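Local atomic coordinates of PTS-dependent dihydroxyacetone kinase, ADP-binding subunit DhaL (Lactococcus lactis subsp. lactis, PDB entry 3CR3), a protein that serves as the ADP-binding subunit of dihydroxyacetone kinase, taking a phosphoryl group from DhaM to make bound ATP and passing it to dihydroxyacetone on DhaK. Residues A[22-25]-A[26-29]; A[35-38]-A[39-43]; A[144-147]-A[148-152]. One frame throughout, in Å; residues are numbered along the deposited sequence.

Contact 1 (A[22-25]-A[26-29]); sequences KAYL and SELD. With MG (magnesium ion), chain E; ADP (adenosine-5'-diphosphate), chain G.
Apolar packing joins Y24 to L28, one turn further along helix 22-28. The leucine lays its CG over a face of the phenol ring, a CH-pi contact with CG 4.1 Å from the ring centroid and 17° off the normal. CG of Y24 stands anti to the backbone N (chi1 -180°), which turns the ring along the helix to where both leucine methyls reach its far end; L28 CD2 comes to 3.7 Å from Y24 OH. The carboxylate of E27 approaches the same ring obliquely, its plane 80° from the ring's.

Backbone bonds hold the turn: L28 N gives a straight bond of 2.9 Å to Y24 O, and the bonds S26 N to K22 O and E27 N to A23 O precede it. The series fades at D29, whose N reaches L25 O only weakly as the chain leaves helical angles.

Metal coordination begins there. D29 OD2 binds a magnesium ion at 2.1 Å, while D29 OD1 takes a 2.6 Å bond from water 1, itself a ligand of that ion.

Helix 175-191 lies against this unit through Q178 and Y182, which touch Y24, and S26 OG accepts from A39 N of helix 37-54.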
# COMPACT_ATOMS: atom_id res chain seq x y z
N LYS A 22 15.78 27.58 8.32
CA LYS A 22 14.86 26.43 8.39
C LYS A 22 13.62 26.53 7.50
O LYS A 22 13.25 25.55 6.85
CB LYS A 22 14.49 26.05 9.83
CG LYS A 22 13.66 27.05 10.62
CD LYS A 22 13.41 26.52 12.03
CE LYS A 22 12.39 27.36 12.79
NZ LYS A 22 12.32 26.95 14.23
N ALA A 23 12.98 27.70 7.46
CA ALA A 23 11.85 27.91 6.56
C ALA A 23 12.30 27.71 5.12
O ALA A 23 11.59 27.09 4.34
CB ALA A 23 11.25 29.31 6.75
N TYR A 24 13.47 28.22 4.77
CA TYR A 24 13.98 28.10 3.39
C TYR A 24 14.22 26.64 2.98
O TYR A 24 13.81 26.22 1.90
CB TYR A 24 15.24 28.97 3.18
CG TYR A 24 15.80 28.88 1.77
CD1 TYR A 24 15.07 29.35 0.68
CD2 TYR A 24 17.06 28.33 1.53
CE1 TYR A 24 15.58 29.27 -0.63
CE2 TYR A 24 17.58 28.25 0.23
CZ TYR A 24 16.83 28.71 -0.84
OH TYR A 24 17.34 28.64 -2.12
N LEU A 25 14.82 25.85 3.87
CA LEU A 25 15.03 24.43 3.60
C LEU A 25 13.74 23.64 3.41
O LEU A 25 13.67 22.77 2.55
CB LEU A 25 15.88 23.79 4.70
CG LEU A 25 17.31 24.30 4.77
CD1 LEU A 25 17.91 23.85 6.06
CD2 LEU A 25 18.09 23.73 3.57
N SER A 26 12.73 23.91 4.23
CA SER A 26 11.43 23.28 4.06
C SER A 26 10.74 23.76 2.77
O SER A 26 9.99 23.02 2.14
CB SER A 26 10.55 23.57 5.27
OG SER A 26 11.11 23.00 6.44
N GLU A 27 11.00 25.01 2.39
CA GLU A 27 10.49 25.59 1.15
C GLU A 27 11.06 24.85 -0.05
O GLU A 27 10.33 24.48 -0.95
CB GLU A 27 10.85 27.07 1.07
CG GLU A 27 10.26 27.78 -0.10
CD GLU A 27 10.74 29.20 -0.18
OE1 GLU A 27 10.34 30.01 0.69
OE2 GLU A 27 11.54 29.50 -1.09
N LEU A 28 12.37 24.63 -0.03
CA LEU A 28 13.01 23.79 -1.01
C LEU A 28 12.43 22.38 -1.07
O LEU A 28 12.40 21.78 -2.13
CB LEU A 28 14.52 23.75 -0.76
CG LEU A 28 15.32 25.05 -0.95
CD1 LEU A 28 16.78 24.73 -0.78
CD2 LEU A 28 15.09 25.70 -2.31
N ASP A 29 11.96 21.87 0.07
CA ASP A 29 11.40 20.52 0.20
C ASP A 29 9.91 20.46 -0.16
O ASP A 29 9.25 19.43 0.02
CB ASP A 29 11.63 20.00 1.62
CG ASP A 29 11.62 18.49 1.72
OD1 ASP A 29 12.06 17.77 0.78
OD2 ASP A 29 11.18 18.01 2.77
MG MG E . 11.10 16.09 3.64
PB ADP G . 12.32 13.12 3.59
O1B ADP G . 11.22 14.04 4.02
O2B ADP G . 12.19 11.75 4.15
O3B ADP G . 12.57 13.14 2.08
PA ADP G . 14.14 15.26 4.34
O1A ADP G . 13.15 16.16 3.69
O2A ADP G . 14.53 15.60 5.76
O3A ADP G . 13.67 13.71 4.27
O5' ADP G . 15.48 15.20 3.44
C5' ADP G . 15.41 15.22 2.01
C4' ADP G . 16.83 15.13 1.49
O4' ADP G . 17.42 13.85 1.77
C3' ADP G . 16.91 15.29 -0.02
O3' ADP G . 16.97 16.68 -0.34
C2' ADP G . 18.18 14.53 -0.39
O2' ADP G . 19.34 15.37 -0.42
C1' ADP G . 18.38 13.56 0.76
N9 ADP G . 18.13 12.18 0.30
C8 ADP G . 16.91 11.62 0.19
N7 ADP G . 17.01 10.36 -0.25
C5 ADP G . 18.32 10.11 -0.44
C6 ADP G . 19.12 8.96 -0.91
N6 ADP G . 18.49 7.82 -1.24
N1 ADP G . 20.46 9.09 -0.96
C2 ADP G . 21.09 10.23 -0.60
N3 ADP G . 20.43 11.31 -0.18
C4 ADP G . 19.07 11.31 -0.08
O HOH W 1 11.25 15.35 1.41

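Contact 2 (A[35-38]-A[39-43]); sequences GDHG and ANMAR. With MG (magnesium ion), chain E; MG (magnesium ion), chain F; ADP (adenosine-5'-diphosphate), chain G.
H37 and M41 (selenomethionine) run alongside each other in the same direction at the start of helix 37-54. M41 CG sits over a face of the imidazole, 3.6 Å from its centroid, and the chain then bends at chi2 (-57°) and chi3, which brings SE past the ring at a slant. With CG of H37 anti to the backbone N (chi1 -176°), the ring's edge meets the ADP alpha-phosphate: ND1 gives an almost straight bond of 2.9 Å to ADP O2A, in the ring plane. NE2 bonds to S179 OG, fixing the ring's rotation. Replacing H37 with an alanine is likely to leave O2A with one fewer donor and to open a gap beside the M41 side chain.

N40 ND2 grips the same oxygen at 2.8 Å. The N40 amide is turned 57° against the D36 carboxylate, whose oxygens are divided between metals: OD1 binds the first magnesium ion at 1.9 Å and OD2 the second at 2.4 Å. On the backbone, N40 N donates to D36 O.

Two metal ions and two N-H donors thus meet the diphosphate, the donors both at O2A, and would be expected to offset part of its negative charge.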
# COMPACT_ATOMS: atom_id res chain seq x y z
N GLY A 35 7.93 19.07 2.30
CA GLY A 35 8.00 20.38 2.96
C GLY A 35 8.41 20.38 4.43
O GLY A 35 7.91 21.20 5.21
N ASP A 36 9.34 19.49 4.79
CA ASP A 36 9.75 19.30 6.18
C ASP A 36 11.28 19.29 6.42
O ASP A 36 11.69 19.16 7.57
CB ASP A 36 9.15 18.00 6.74
CG ASP A 36 9.84 16.76 6.21
OD1 ASP A 36 10.72 16.85 5.32
OD2 ASP A 36 9.52 15.65 6.67
N HIS A 37 12.11 19.39 5.38
CA HIS A 37 13.55 19.23 5.62
C HIS A 37 14.13 20.20 6.65
O HIS A 37 14.89 19.79 7.51
CB HIS A 37 14.40 19.26 4.33
CG HIS A 37 15.86 18.99 4.57
ND1 HIS A 37 16.32 17.81 5.11
CD2 HIS A 37 16.96 19.75 4.36
CE1 HIS A 37 17.64 17.85 5.20
NE2 HIS A 37 18.05 19.02 4.75
N GLY A 38 13.78 21.49 6.53
CA GLY A 38 14.21 22.51 7.47
C GLY A 38 13.77 22.25 8.90
O GLY A 38 14.59 22.32 9.82
N ALA A 39 12.48 21.95 9.07
CA ALA A 39 11.92 21.51 10.36
C ALA A 39 12.67 20.31 10.94
O ALA A 39 13.03 20.32 12.12
CB ALA A 39 10.45 21.16 10.17
N ASN A 40 12.89 19.28 10.10
CA ASN A 40 13.62 18.05 10.44
C ASN A 40 15.01 18.35 10.99
O ASN A 40 15.39 17.88 12.08
CB ASN A 40 13.78 17.16 9.19
CG ASN A 40 12.54 16.31 8.86
OD1 ASN A 40 11.60 16.21 9.64
ND2 ASN A 40 12.57 15.66 7.69
N MSE A 41 15.78 19.11 10.21
CA MSE A 41 17.14 19.50 10.58
C MSE A 41 17.21 20.43 11.79
O MSE A 41 18.17 20.34 12.57
CB MSE A 41 17.86 20.13 9.38
CG MSE A 41 18.11 19.16 8.20
SE MSE A 41 19.12 17.55 8.67
CE MSE A 41 20.83 18.46 9.02
N ALA A 42 16.24 21.33 11.93
CA ALA A 42 16.19 22.25 13.07
C ALA A 42 16.03 21.50 14.38
O ALA A 42 16.75 21.77 15.34
CB ALA A 42 15.09 23.29 12.92
N ARG A 43 15.08 20.58 14.39
CA ARG A 43 14.84 19.66 15.51
C ARG A 43 16.11 18.85 15.83
O ARG A 43 16.61 18.87 16.96
CB ARG A 43 13.70 18.71 15.14
CG ARG A 43 13.32 17.66 16.16
CD ARG A 43 11.98 17.01 15.79
NE ARG A 43 10.94 18.02 15.53
CZ ARG A 43 10.34 18.24 14.35
NH1 ARG A 43 10.66 17.51 13.28
NH2 ARG A 43 9.41 19.19 14.24
MG MG E . 11.10 16.09 3.64
MG MG F . 9.54 13.43 5.72
PB ADP G . 12.32 13.12 3.59
O1B ADP G . 11.22 14.04 4.02
O2B ADP G . 12.19 11.75 4.15
O3B ADP G . 12.57 13.14 2.08
PA ADP G . 14.14 15.26 4.34
O1A ADP G . 13.15 16.16 3.69
O2A ADP G . 14.53 15.60 5.76
O3A ADP G . 13.67 13.71 4.27
O5' ADP G . 15.48 15.20 3.44
C5' ADP G . 15.41 15.22 2.01
C4' ADP G . 16.83 15.13 1.49
O4' ADP G . 17.42 13.85 1.77
C3' ADP G . 16.91 15.29 -0.02
O3' ADP G . 16.97 16.68 -0.34
C2' ADP G . 18.18 14.53 -0.39
O2' ADP G . 19.34 15.37 -0.42
C1' ADP G . 18.38 13.56 0.76
N9 ADP G . 18.13 12.18 0.30
C8 ADP G . 16.91 11.62 0.19
N7 ADP G . 17.01 10.36 -0.25
C5 ADP G . 18.32 10.11 -0.44
C6 ADP G . 19.12 8.96 -0.91
N6 ADP G . 18.49 7.82 -1.24
N1 ADP G . 20.46 9.09 -0.96
C2 ADP G . 21.09 10.23 -0.60
N3 ADP G . 20.43 11.31 -0.18
C4 ADP G . 19.07 11.31 -0.08
O HOH W 1 11.25 15.35 1.41
O HOH W 2 10.09 11.19 5.23

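Contact 3 (A[144-147]-A[148-152]); sequences NLEK and VVKAS
Helix 142-151 runs through both segments as a regular alpha-helix, one of the helices of this all-alpha DhaL fold. Its i to i+4 ladder has four rungs between 144-147 and 148-152, and they shorten steadily along the chain: V148 N to N144 O is 3.3 Å, while A151 N to K147 O is 2.9 Å. The straightest is the bond from K150 N to E146 O, with an N-H...O angle of 168°. V149 N meets L145 O in the carbonyl plane, whereas the other three donors stand tilted from theirs.

Among the side chains, E146 and K150 carry the contact on the outer surface. E146 bends at chi2 (58°), which carries its carboxylate forward over the next turn, and OE2 comes to 3.7 Å from both CG and CE of K150. The lysine bends at chi4, and its NZ stays 4.4 Å from E146 OE2, too far for a salt bridge, although the opposite charges probably still attract. E146 OE1 lies near V149 CB, so the carboxylate spans two residues of the following turn. The valines pack their branches against the preceding turn: V148 CG2 lies 3.4 Å from N144 O, and V149 CG2 lies beside L145 O.

The inner side of the helix presses on its neighbours. L145 and V148 touch I127 of helix 125-136, while L145 meets F184, and V149 meets Q178 and A181, of helix 175-191. S152, the next residue along, bonds through OG to N of D174, a residue of the ADP site. That hydroxyl turns back as well: S152 OG donates to V149 O at 2.8 Å, and the same carbonyl oxygen accepts from S152 N.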
# COMPACT_ATOMS: atom_id res chain seq x y z
N ASN A 144 32.48 27.68 -4.30
CA ASN A 144 32.35 26.37 -4.95
C ASN A 144 31.20 25.55 -4.38
O ASN A 144 30.51 24.85 -5.12
CB ASN A 144 33.67 25.59 -4.92
CG ASN A 144 34.70 26.15 -5.90
OD1 ASN A 144 34.45 27.15 -6.58
ND2 ASN A 144 35.86 25.50 -5.97
N LEU A 145 30.96 25.67 -3.08
CA LEU A 145 29.78 25.05 -2.45
C LEU A 145 28.46 25.58 -3.04
O LEU A 145 27.60 24.80 -3.46
CB LEU A 145 29.82 25.24 -0.92
CG LEU A 145 30.86 24.38 -0.19
CD1 LEU A 145 30.94 24.77 1.29
CD2 LEU A 145 30.55 22.89 -0.34
N GLU A 146 28.33 26.91 -3.08
CA GLU A 146 27.14 27.55 -3.63
C GLU A 146 26.90 27.17 -5.10
O GLU A 146 25.76 26.99 -5.52
CB GLU A 146 27.20 29.07 -3.44
CG GLU A 146 26.00 29.85 -3.99
CD GLU A 146 24.67 29.42 -3.39
OE1 GLU A 146 24.66 28.77 -2.31
OE2 GLU A 146 23.63 29.73 -4.00
N LYS A 147 27.98 27.02 -5.86
CA LYS A 147 27.91 26.54 -7.24
C LYS A 147 27.19 25.19 -7.33
O LYS A 147 26.31 25.01 -8.17
CB LYS A 147 29.32 26.48 -7.86
CG LYS A 147 29.39 25.98 -9.29
CD LYS A 147 30.83 25.98 -9.85
CE LYS A 147 31.62 24.70 -9.50
NZ LYS A 147 33.12 24.90 -9.52
N VAL A 148 27.58 24.23 -6.48
CA VAL A 148 26.95 22.90 -6.46
C VAL A 148 25.47 22.95 -6.07
O VAL A 148 24.64 22.24 -6.65
CB VAL A 148 27.72 21.91 -5.55
CG1 VAL A 148 27.06 20.51 -5.56
CG2 VAL A 148 29.17 21.81 -5.99
N VAL A 149 25.14 23.79 -5.09
CA VAL A 149 23.76 23.99 -4.67
C VAL A 149 22.89 24.48 -5.84
O VAL A 149 21.81 23.95 -6.10
CB VAL A 149 23.67 25.01 -3.49
CG1 VAL A 149 22.20 25.37 -3.19
CG2 VAL A 149 24.38 24.46 -2.26
N LYS A 150 23.36 25.50 -6.54
CA LYS A 150 22.62 26.03 -7.68
C LYS A 150 22.51 25.00 -8.79
O LYS A 150 21.47 24.88 -9.43
CB LYS A 150 23.28 27.31 -8.21
CG LYS A 150 22.97 28.55 -7.42
CD LYS A 150 23.44 29.78 -8.15
CE LYS A 150 23.07 31.05 -7.39
NZ LYS A 150 21.62 31.41 -7.55
N ALA A 151 23.59 24.25 -9.00
CA ALA A 151 23.64 23.21 -10.03
C ALA A 151 22.66 22.08 -9.75
O ALA A 151 22.22 21.40 -10.69
CB ALA A 151 25.07 22.66 -10.19
N SER A 152 22.30 21.90 -8.48
CA SER A 152 21.34 20.85 -8.14
C SER A 152 20.00 21.04 -8.82
O SER A 152 19.30 20.07 -9.09
CB SER A 152 21.18 20.67 -6.61
OG SER A 152 20.27 21.61 -6.06

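In the fold
Contacts 1 and 2 are neighbours in sequence and space, their centres 8 Å apart, and build one magnesium and ADP site: both supply carboxylates to the first ion. Contact 2 is the buried one, with D36, H37 and N40 turned to phosphate and metal and M41 to the protein interior. Contact 1 is partly buried, with an exposed flank and a single residue, D29, bound to the first ion. Contact 3, also partly buried, lies about 20 Å from contact 2, centre to centre. It binds no ligand; charged chains line its surface and aliphatic ones face the interior. Helix 175-191 touches all three: Q178 meets contacts 1 and 3, and S179 bonds to H37 of contact 2.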